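Local coordinates for chymotrypsin-like serine protease (PDB 1MBM), which probably cleaves the viral replicase polyprotein as the chymotrypsin-like serine proteinase of Equine arteritis virus, at residues Y14-W20 with S111-A117; N5-G11 with M40-I45. All coordinates share one frame. Residue numbers count along the deposited sequence, not the author numbering.

Interaction 2 lies within the N-terminal barrel of this chymotrypsin-like fold; interaction 1 joins that barrel, through strand 14-22, to the loop leading into strand 117-120 of the second. Their centres lie about 8 Å apart. Interaction 2 pairs strand 6-10 with strand 40-45, the seam that closes the barrel; it is partly buried, with one face inside and the other toward solvent. Interaction 1 is more deeply buried, and its loop carries the probable nucleophile. Strands 6-10 and 14-22 are neighbours, and G17 N to G7 O (2.7 Å) and G15 N to V9 O (2.8 Å) probably bond them. Regular ladder bonds and apolar packing hold the seam, whereas the loop relies on two direct hydrogen bonds, waters and close glycine backbones.

Interaction 1 of 2, residues Y14-W20 with S111-A117; sequences YGTGSVW and SGDSGSA
Strand 14-20 of the first barrel runs extended past the loop before strand 117-120 of the second, a 3-10 turn at 111-113 followed by a type II beta turn from D113 to S116. Its GDSG sequence marks the nucleophile loop of chymotrypsin-like proteinases, S114 probably forming a triad with H33 and D59. S114 N donates to S111 O (3.0 Å), closing the 3-10 turn; this inward carbonyl is consistent with the collapsed oxyanion hole described for this proteinase. G15 CA lies 4.6 Å from G112 CA. G115, at phi 97°, suits the turn's third position, and a CB there would strike T16 O; one on G15 would strike S114 O. T16 N donates to S114 O (2.8 Å). Threonine suits position 16: its m rotamer brings OG1 to G112 O (2.7 Å) and water 1, which also reaches D113 OD1; D113 OD2 forms a salt bridge with R197. Small A117 sets CB 4.0 Å from W20 CZ2 at the ring edge, and W20 NE1 donates to S18 OG at 2.7 Å.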
ATOM      1  N   TYR A  14      -6.237 -10.949 -10.004  1.00  9.09           N
ATOM      2  CA  TYR A  14      -7.059 -10.862  -8.804  1.00  8.74           C
ATOM      3  C   TYR A  14      -6.327 -10.017  -7.798  1.00  9.47           C
ATOM      4  O   TYR A  14      -5.162 -10.280  -7.484  1.00 11.00           O
ATOM      5  CB  TYR A  14      -7.329 -12.254  -8.222  1.00  8.12           C
ATOM      6  CG  TYR A  14      -8.239 -13.095  -9.082  1.00  7.50           C
ATOM      7  CD1 TYR A  14      -9.507 -12.643  -9.426  1.00 11.75           C
ATOM      8  CD2 TYR A  14      -7.827 -14.325  -9.563  1.00  7.41           C
ATOM      9  CE1 TYR A  14     -10.343 -13.399 -10.222  1.00  9.20           C
ATOM     10  CE2 TYR A  14      -8.659 -15.097 -10.361  1.00  8.23           C
ATOM     11  CZ  TYR A  14      -9.917 -14.621 -10.689  1.00  7.57           C
ATOM     12  OH  TYR A  14     -10.759 -15.377 -11.486  1.00 12.59           O
ATOM     13  N   GLY A  15      -7.001  -8.986  -7.310  1.00  9.45           N
ATOM     14  CA  GLY A  15      -6.362  -8.063  -6.398  1.00  8.05           C
ATOM     15  C   GLY A  15      -7.294  -7.450  -5.382  1.00  9.02           C
ATOM     16  O   GLY A  15      -8.414  -7.943  -5.140  1.00  7.55           O
ATOM     17  N   THR A  16      -6.821  -6.347  -4.808  1.00  6.53           N
ATOM     18  CA  THR A  16      -7.504  -5.642  -3.748  1.00  9.02           C
ATOM     19  C   THR A  16      -7.787  -4.219  -4.185  1.00  9.93           C
ATOM     20  O   THR A  16      -7.043  -3.651  -4.972  1.00 11.27           O
ATOM     21  CB  THR A  16      -6.583  -5.600  -2.510  1.00  9.46           C
ATOM     22  OG1 THR A  16      -6.247  -6.935  -2.125  1.00  8.14           O
ATOM     23  CG2 THR A  16      -7.315  -5.045  -1.282  1.00 13.97           C
ATOM     24  N   GLY A  17      -8.866  -3.641  -3.667  1.00  9.77           N
ATOM     25  CA  GLY A  17      -9.181  -2.256  -3.954  1.00  8.57           C
ATOM     26  C   GLY A  17      -9.640  -1.497  -2.731  1.00  8.11           C
ATOM     27  O   GLY A  17      -9.843  -2.073  -1.664  1.00  7.66           O
ATOM     28  N   SER A  18      -9.788  -0.185  -2.881  1.00  7.29           N
ATOM     29  CA  SER A  18     -10.293   0.643  -1.803  1.00  8.30           C
ATOM     30  C   SER A  18     -11.262   1.673  -2.373  1.00  7.59           C
ATOM     31  O   SER A  18     -11.141   2.072  -3.525  1.00  6.47           O
ATOM     32  CB  SER A  18      -9.162   1.284  -0.996  1.00  7.63           C
ATOM     33  OG  SER A  18      -8.374   2.143  -1.784  1.00  6.51           O
ATOM     34  N   VAL A  19     -12.236   2.073  -1.566  1.00  7.10           N
ATOM     35  CA  VAL A  19     -13.294   2.982  -2.002  1.00  7.13           C
ATOM     36  C   VAL A  19     -13.307   4.263  -1.167  1.00  7.31           C
ATOM     37  O   VAL A  19     -13.175   4.216   0.042  1.00  5.83           O
ATOM     38  CB  VAL A  19     -14.675   2.292  -1.915  1.00  6.79           C
ATOM     39  CG1 VAL A  19     -15.745   3.167  -2.511  1.00  5.41           C
ATOM     40  CG2 VAL A  19     -14.637   0.952  -2.655  1.00  7.41           C
ATOM     41  N   TRP A  20     -13.473   5.404  -1.824  1.00  6.55           N
ATOM     42  CA  TRP A  20     -13.347   6.694  -1.158  1.00  8.01           C
ATOM     43  C   TRP A  20     -14.307   7.733  -1.699  1.00  8.09           C
ATOM     44  O   TRP A  20     -14.918   7.541  -2.745  1.00  6.10           O
ATOM     45  CB  TRP A  20     -11.928   7.243  -1.343  1.00  9.20           C
ATOM     46  CG  TRP A  20     -10.844   6.249  -1.099  1.00  9.47           C
ATOM     47  CD1 TRP A  20     -10.393   5.288  -1.967  1.00  8.82           C
ATOM     48  CD2 TRP A  20     -10.060   6.113   0.090  1.00 11.37           C
ATOM     49  NE1 TRP A  20      -9.384   4.563  -1.383  1.00  6.09           N
ATOM     50  CE2 TRP A  20      -9.161   5.048  -0.117  1.00  9.10           C
ATOM     51  CE3 TRP A  20     -10.033   6.780   1.320  1.00 10.01           C
ATOM     52  CZ2 TRP A  20      -8.253   4.635   0.855  1.00  9.18           C
ATOM     53  CZ3 TRP A  20      -9.123   6.368   2.289  1.00 10.85           C
ATOM     54  CH2 TRP A  20      -8.250   5.305   2.048  1.00 11.94           C
ATOM     55  N   SER A 111       0.212 -12.201  -3.605  1.00 14.29           N
ATOM     56  CA  SER A 111      -0.250 -11.686  -4.896  1.00 14.60           C
ATOM     57  C   SER A 111      -1.624 -11.018  -4.822  1.00 12.62           C
ATOM     58  O   SER A 111      -1.832  -9.943  -5.401  1.00 13.42           O
ATOM     59  CB  SER A 111      -0.257 -12.776  -5.965  1.00 15.56           C
ATOM     60  OG  SER A 111      -0.495 -12.179  -7.224  1.00 20.44           O
ATOM     61  N   GLY A 112      -2.548 -11.640  -4.093  1.00  8.08           N
ATOM     62  CA  GLY A 112      -3.882 -11.088  -3.916  1.00  8.96           C
ATOM     63  C   GLY A 112      -3.946  -9.702  -3.279  1.00 10.74           C
ATOM     64  O   GLY A 112      -4.975  -9.021  -3.379  1.00 10.64           O
ATOM     65  N   ASP A 113      -2.851  -9.267  -2.646  1.00  8.15           N
ATOM     66  CA  ASP A 113      -2.813  -7.958  -1.997  1.00  5.05           C
ATOM     67  C   ASP A 113      -2.461  -6.839  -2.961  1.00  6.58           C
ATOM     68  O   ASP A 113      -2.450  -5.674  -2.559  1.00  6.22           O
ATOM     69  CB  ASP A 113      -1.785  -7.913  -0.860  1.00  6.12           C
ATOM     70  CG  ASP A 113      -2.114  -8.854   0.282  1.00 13.20           C
ATOM     71  OD1 ASP A 113      -3.309  -9.111   0.538  1.00  9.97           O
ATOM     72  OD2 ASP A 113      -1.223  -9.377   0.985  1.00 11.08           O
ATOM     73  N   SER A 114      -2.135  -7.178  -4.209  1.00  4.19           N
ATOM     74  CA  SER A 114      -1.826  -6.143  -5.200  1.00  8.65           C
ATOM     75  C   SER A 114      -3.018  -5.201  -5.302  1.00  7.96           C
ATOM     76  O   SER A 114      -4.167  -5.641  -5.342  1.00  6.47           O
ATOM     77  CB  SER A 114      -1.499  -6.760  -6.562  1.00 10.03           C
ATOM     78  OG  SER A 114      -0.186  -7.304  -6.561  1.00 12.74           O
ATOM     79  N   GLY A 115      -2.746  -3.906  -5.306  1.00  9.73           N
ATOM     80  CA  GLY A 115      -3.806  -2.923  -5.366  1.00  9.97           C
ATOM     81  C   GLY A 115      -4.244  -2.340  -4.034  1.00  8.41           C
ATOM     82  O   GLY A 115      -4.955  -1.333  -4.029  1.00  6.14           O
ATOM     83  N   SER A 116      -3.863  -2.975  -2.920  1.00  6.28           N
ATOM     84  CA  SER A 116      -4.204  -2.460  -1.589  1.00  9.32           C
ATOM     85  C   SER A 116      -3.728  -1.021  -1.448  1.00  7.99           C
ATOM     86  O   SER A 116      -2.628  -0.678  -1.876  1.00  9.28           O
ATOM     87  CB  SER A 116      -3.557  -3.286  -0.457  1.00  8.50           C
ATOM     88  OG  SER A 116      -3.898  -4.675  -0.526  1.00  4.12           O
ATOM     89  N   ALA A 117      -4.554  -0.180  -0.846  1.00  8.35           N
ATOM     90  CA  ALA A 117      -4.145   1.199  -0.611  1.00  9.84           C
ATOM     91  C   ALA A 117      -3.053   1.133   0.433  1.00  8.64           C
ATOM     92  O   ALA A 117      -3.113   0.308   1.347  1.00  7.63           O
ATOM     93  CB  ALA A 117      -5.310   2.031  -0.091  1.00  9.48           C
TER
HETATM   94  O   HOH W   1      -5.824  -8.472   0.111  1.00 20.87           O
HETATM   95  O   HOH W   2      -7.144  -1.423  -0.153  1.00  9.78           O
HETATM   96  O   HOH W   3      -6.620   0.573  -3.190  1.00 11.83           O

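Interaction 2 of 2, residues N5-G11 with M40-I45; sequences NVGFVAG and MATLKI
Strands 6-10 and 40-45 run antiparallel, axes 4.6 Å apart at closest and 152° between directions, closing the N-terminal barrel of the chymotrypsin-like fold. F8-K44 and A10-T42 are hydrogen-bonded pairs: F8 N to K44 O 2.9 Å, K44 N to F8 O 2.7 Å, A10 N to T42 O and T42 N to A10 O both 2.9 Å. V9-L43 between them is non-hydrogen-bonded. On the inner face V9 (chi1 t) sets CG1 3.9 Å from A41 CB and CG2 4.1 Å from L43 CD1; L43 (t, p) also meets V28 and V19, so branched apolar residues fill the interior. I45, t at both chi angles, stretches CD1 to 3.6 Å from N5 C. G7 must be small: a CB would clash with K44 O and L43 CD1. On the outer face F8 (m) lies across the strand pair from the all-trans K44, F8 CB 4.3 Å from K44 CB, and packs on A92; the lysine chain suits exposure. T42 OG1 is hydrogen-bonded to T51 OG1 and lies 3.0 Å from water 4. Backbone bonds thus fix the register, while an apolar inner face and a more polar outer one tell inside from outside.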
ATOM      1  N   ASN A   5     -13.782   0.172   3.922  1.00  5.92           N
ATOM      2  CA  ASN A   5     -13.748   0.610   2.531  1.00  6.71           C
ATOM      3  C   ASN A   5     -12.835  -0.234   1.621  1.00  7.34           C
ATOM      4  O   ASN A   5     -12.490   0.178   0.513  1.00  7.73           O
ATOM      5  CB  ASN A   5     -13.352   2.085   2.464  1.00  6.62           C
ATOM      6  CG  ASN A   5     -11.874   2.307   2.772  1.00 11.69           C
ATOM      7  OD1 ASN A   5     -11.307   1.662   3.656  1.00  8.83           O
ATOM      8  ND2 ASN A   5     -11.245   3.214   2.032  1.00  7.11           N
ATOM      9  N   VAL A   6     -12.476  -1.426   2.076  1.00  8.24           N
ATOM     10  CA  VAL A   6     -11.597  -2.287   1.301  1.00  9.96           C
ATOM     11  C   VAL A   6     -12.376  -3.401   0.609  1.00 10.66           C
ATOM     12  O   VAL A   6     -13.199  -4.065   1.228  1.00  9.52           O
ATOM     13  CB  VAL A   6     -10.476  -2.870   2.187  1.00 11.44           C
ATOM     14  CG1 VAL A   6      -9.670  -3.947   1.436  1.00 12.77           C
ATOM     15  CG2 VAL A   6      -9.571  -1.747   2.669  1.00  6.25           C
ATOM     16  N   GLY A   7     -12.123  -3.593  -0.683  1.00 10.92           N
ATOM     17  CA  GLY A   7     -12.791  -4.646  -1.422  1.00 11.53           C
ATOM     18  C   GLY A   7     -11.885  -5.479  -2.314  1.00 12.69           C
ATOM     19  O   GLY A   7     -10.676  -5.241  -2.396  1.00 10.82           O
ATOM     20  N   PHE A   8     -12.485  -6.472  -2.969  1.00 11.59           N
ATOM     21  CA  PHE A   8     -11.780  -7.351  -3.889  1.00  9.39           C
ATOM     22  C   PHE A   8     -11.984  -6.859  -5.317  1.00  9.66           C
ATOM     23  O   PHE A   8     -13.069  -6.431  -5.677  1.00  7.87           O
ATOM     24  CB  PHE A   8     -12.322  -8.780  -3.783  1.00 14.29           C
ATOM     25  CG  PHE A   8     -11.970  -9.482  -2.501  1.00 17.43           C
ATOM     26  CD1 PHE A   8     -10.729 -10.081  -2.342  1.00 19.63           C
ATOM     27  CD2 PHE A   8     -12.887  -9.567  -1.467  1.00 19.91           C
ATOM     28  CE1 PHE A   8     -10.404 -10.740  -1.172  1.00 20.13           C
ATOM     29  CE2 PHE A   8     -12.569 -10.227  -0.289  1.00 21.66           C
ATOM     30  CZ  PHE A   8     -11.329 -10.816  -0.143  1.00 19.29           C
ATOM     31  N   VAL A   9     -10.935  -6.928  -6.132  1.00 12.40           N
ATOM     32  CA  VAL A   9     -10.996  -6.483  -7.526  1.00 10.55           C
ATOM     33  C   VAL A   9     -10.571  -7.629  -8.452  1.00 12.46           C
ATOM     34  O   VAL A   9      -9.561  -8.288  -8.194  1.00  8.76           O
ATOM     35  CB  VAL A   9     -10.077  -5.262  -7.769  1.00 10.87           C
ATOM     36  CG1 VAL A   9     -10.079  -4.847  -9.220  1.00  9.57           C
ATOM     37  CG2 VAL A   9     -10.508  -4.060  -6.890  1.00  8.50           C
ATOM     38  N   ALA A  10     -11.363  -7.877  -9.500  1.00  8.68           N
ATOM     39  CA  ALA A  10     -11.049  -8.900 -10.493  1.00  9.48           C
ATOM     40  C   ALA A  10     -11.081  -8.335 -11.920  1.00 10.50           C
ATOM     41  O   ALA A  10     -12.115  -7.840 -12.382  1.00  9.41           O
ATOM     42  CB  ALA A  10     -12.019 -10.075 -10.376  1.00  9.05           C
ATOM     43  N   GLY A  11      -9.942  -8.425 -12.602  1.00 10.01           N
ATOM     44  CA  GLY A  11      -9.795  -8.012 -13.993  1.00  9.44           C
ATOM     45  C   GLY A  11      -8.967  -9.082 -14.683  1.00 11.47           C
ATOM     46  O   GLY A  11      -9.372 -10.249 -14.722  1.00  9.90           O
ATOM     47  N   MET A  40     -10.928  -2.747 -17.818  1.00 23.48           N
ATOM     48  CA  MET A  40     -12.169  -3.000 -17.104  1.00 24.59           C
ATOM     49  C   MET A  40     -11.957  -4.004 -15.970  1.00 22.41           C
ATOM     50  O   MET A  40     -11.173  -4.940 -16.109  1.00 23.38           O
ATOM     51  CB  MET A  40     -13.220  -3.518 -18.077  1.00 26.22           C
ATOM     52  CG  MET A  40     -14.632  -3.139 -17.724  1.00 35.89           C
ATOM     53  SD  MET A  40     -15.727  -3.217 -19.155  1.00 48.21           S
ATOM     54  CE  MET A  40     -15.709  -4.992 -19.518  1.00 43.11           C
ATOM     55  N   ALA A  41     -12.647  -3.803 -14.850  1.00 18.79           N
ATOM     56  CA  ALA A  41     -12.533  -4.718 -13.718  1.00 14.28           C
ATOM     57  C   ALA A  41     -13.723  -4.615 -12.769  1.00 13.11           C
ATOM     58  O   ALA A  41     -14.358  -3.572 -12.646  1.00 11.41           O
ATOM     59  CB  ALA A  41     -11.238  -4.488 -12.967  1.00 12.53           C
ATOM     60  N   THR A  42     -14.006  -5.705 -12.075  1.00 14.14           N
ATOM     61  CA  THR A  42     -15.158  -5.736 -11.190  1.00 11.80           C
ATOM     62  C   THR A  42     -14.736  -5.654  -9.726  1.00 10.74           C
ATOM     63  O   THR A  42     -13.875  -6.413  -9.279  1.00 10.12           O
ATOM     64  CB  THR A  42     -15.992  -6.999 -11.452  1.00 13.23           C
ATOM     65  OG1 THR A  42     -16.529  -6.966 -12.790  1.00 12.66           O
ATOM     66  CG2 THR A  42     -17.231  -6.987 -10.575  1.00  9.37           C
ATOM     67  N   LEU A  43     -15.342  -4.715  -9.002  1.00  6.98           N
ATOM     68  CA  LEU A  43     -15.100  -4.517  -7.576  1.00  9.52           C
ATOM     69  C   LEU A  43     -16.181  -5.247  -6.777  1.00 11.39           C
ATOM     70  O   LEU A  43     -17.364  -5.193  -7.114  1.00 12.96           O
ATOM     71  CB  LEU A  43     -15.159  -3.027  -7.231  1.00  8.79           C
ATOM     72  CG  LEU A  43     -15.293  -2.658  -5.752  1.00 12.11           C
ATOM     73  CD1 LEU A  43     -14.002  -2.997  -5.010  1.00  9.86           C
ATOM     74  CD2 LEU A  43     -15.631  -1.177  -5.586  1.00 11.51           C
ATOM     75  N   LYS A  44     -15.767  -5.941  -5.731  1.00 11.67           N
ATOM     76  CA  LYS A  44     -16.696  -6.593  -4.831  1.00 12.39           C
ATOM     77  C   LYS A  44     -16.448  -6.012  -3.444  1.00 11.21           C
ATOM     78  O   LYS A  44     -15.353  -6.147  -2.911  1.00  9.76           O
ATOM     79  CB  LYS A  44     -16.448  -8.094  -4.811  1.00 12.17           C
ATOM     80  CG  LYS A  44     -17.340  -8.862  -3.845  1.00 18.74           C
ATOM     81  CD  LYS A  44     -16.896 -10.310  -3.749  1.00 20.58           C
ATOM     82  CE  LYS A  44     -17.219 -10.896  -2.389  1.00 26.98           C
ATOM     83  NZ  LYS A  44     -16.621 -12.248  -2.212  1.00 24.10           N
ATOM     84  N   ILE A  45     -17.465  -5.366  -2.876  1.00 10.05           N
ATOM     85  CA  ILE A  45     -17.388  -4.810  -1.527  1.00  9.67           C
ATOM     86  C   ILE A  45     -18.779  -4.825  -0.875  1.00  9.76           C
ATOM     87  O   ILE A  45     -19.763  -4.402  -1.484  1.00  9.88           O
ATOM     88  CB  ILE A  45     -16.745  -3.396  -1.533  1.00  7.31           C
ATOM     89  CG1 ILE A  45     -16.532  -2.889  -0.101  1.00  8.40           C
ATOM     90  CG2 ILE A  45     -17.551  -2.417  -2.368  1.00  6.28           C
ATOM     91  CD1 ILE A  45     -15.721  -1.620  -0.039  1.00  6.12           C
TER
HETATM   92  O   HOH W   4     -14.519  -7.971 -14.817  1.00 42.61           O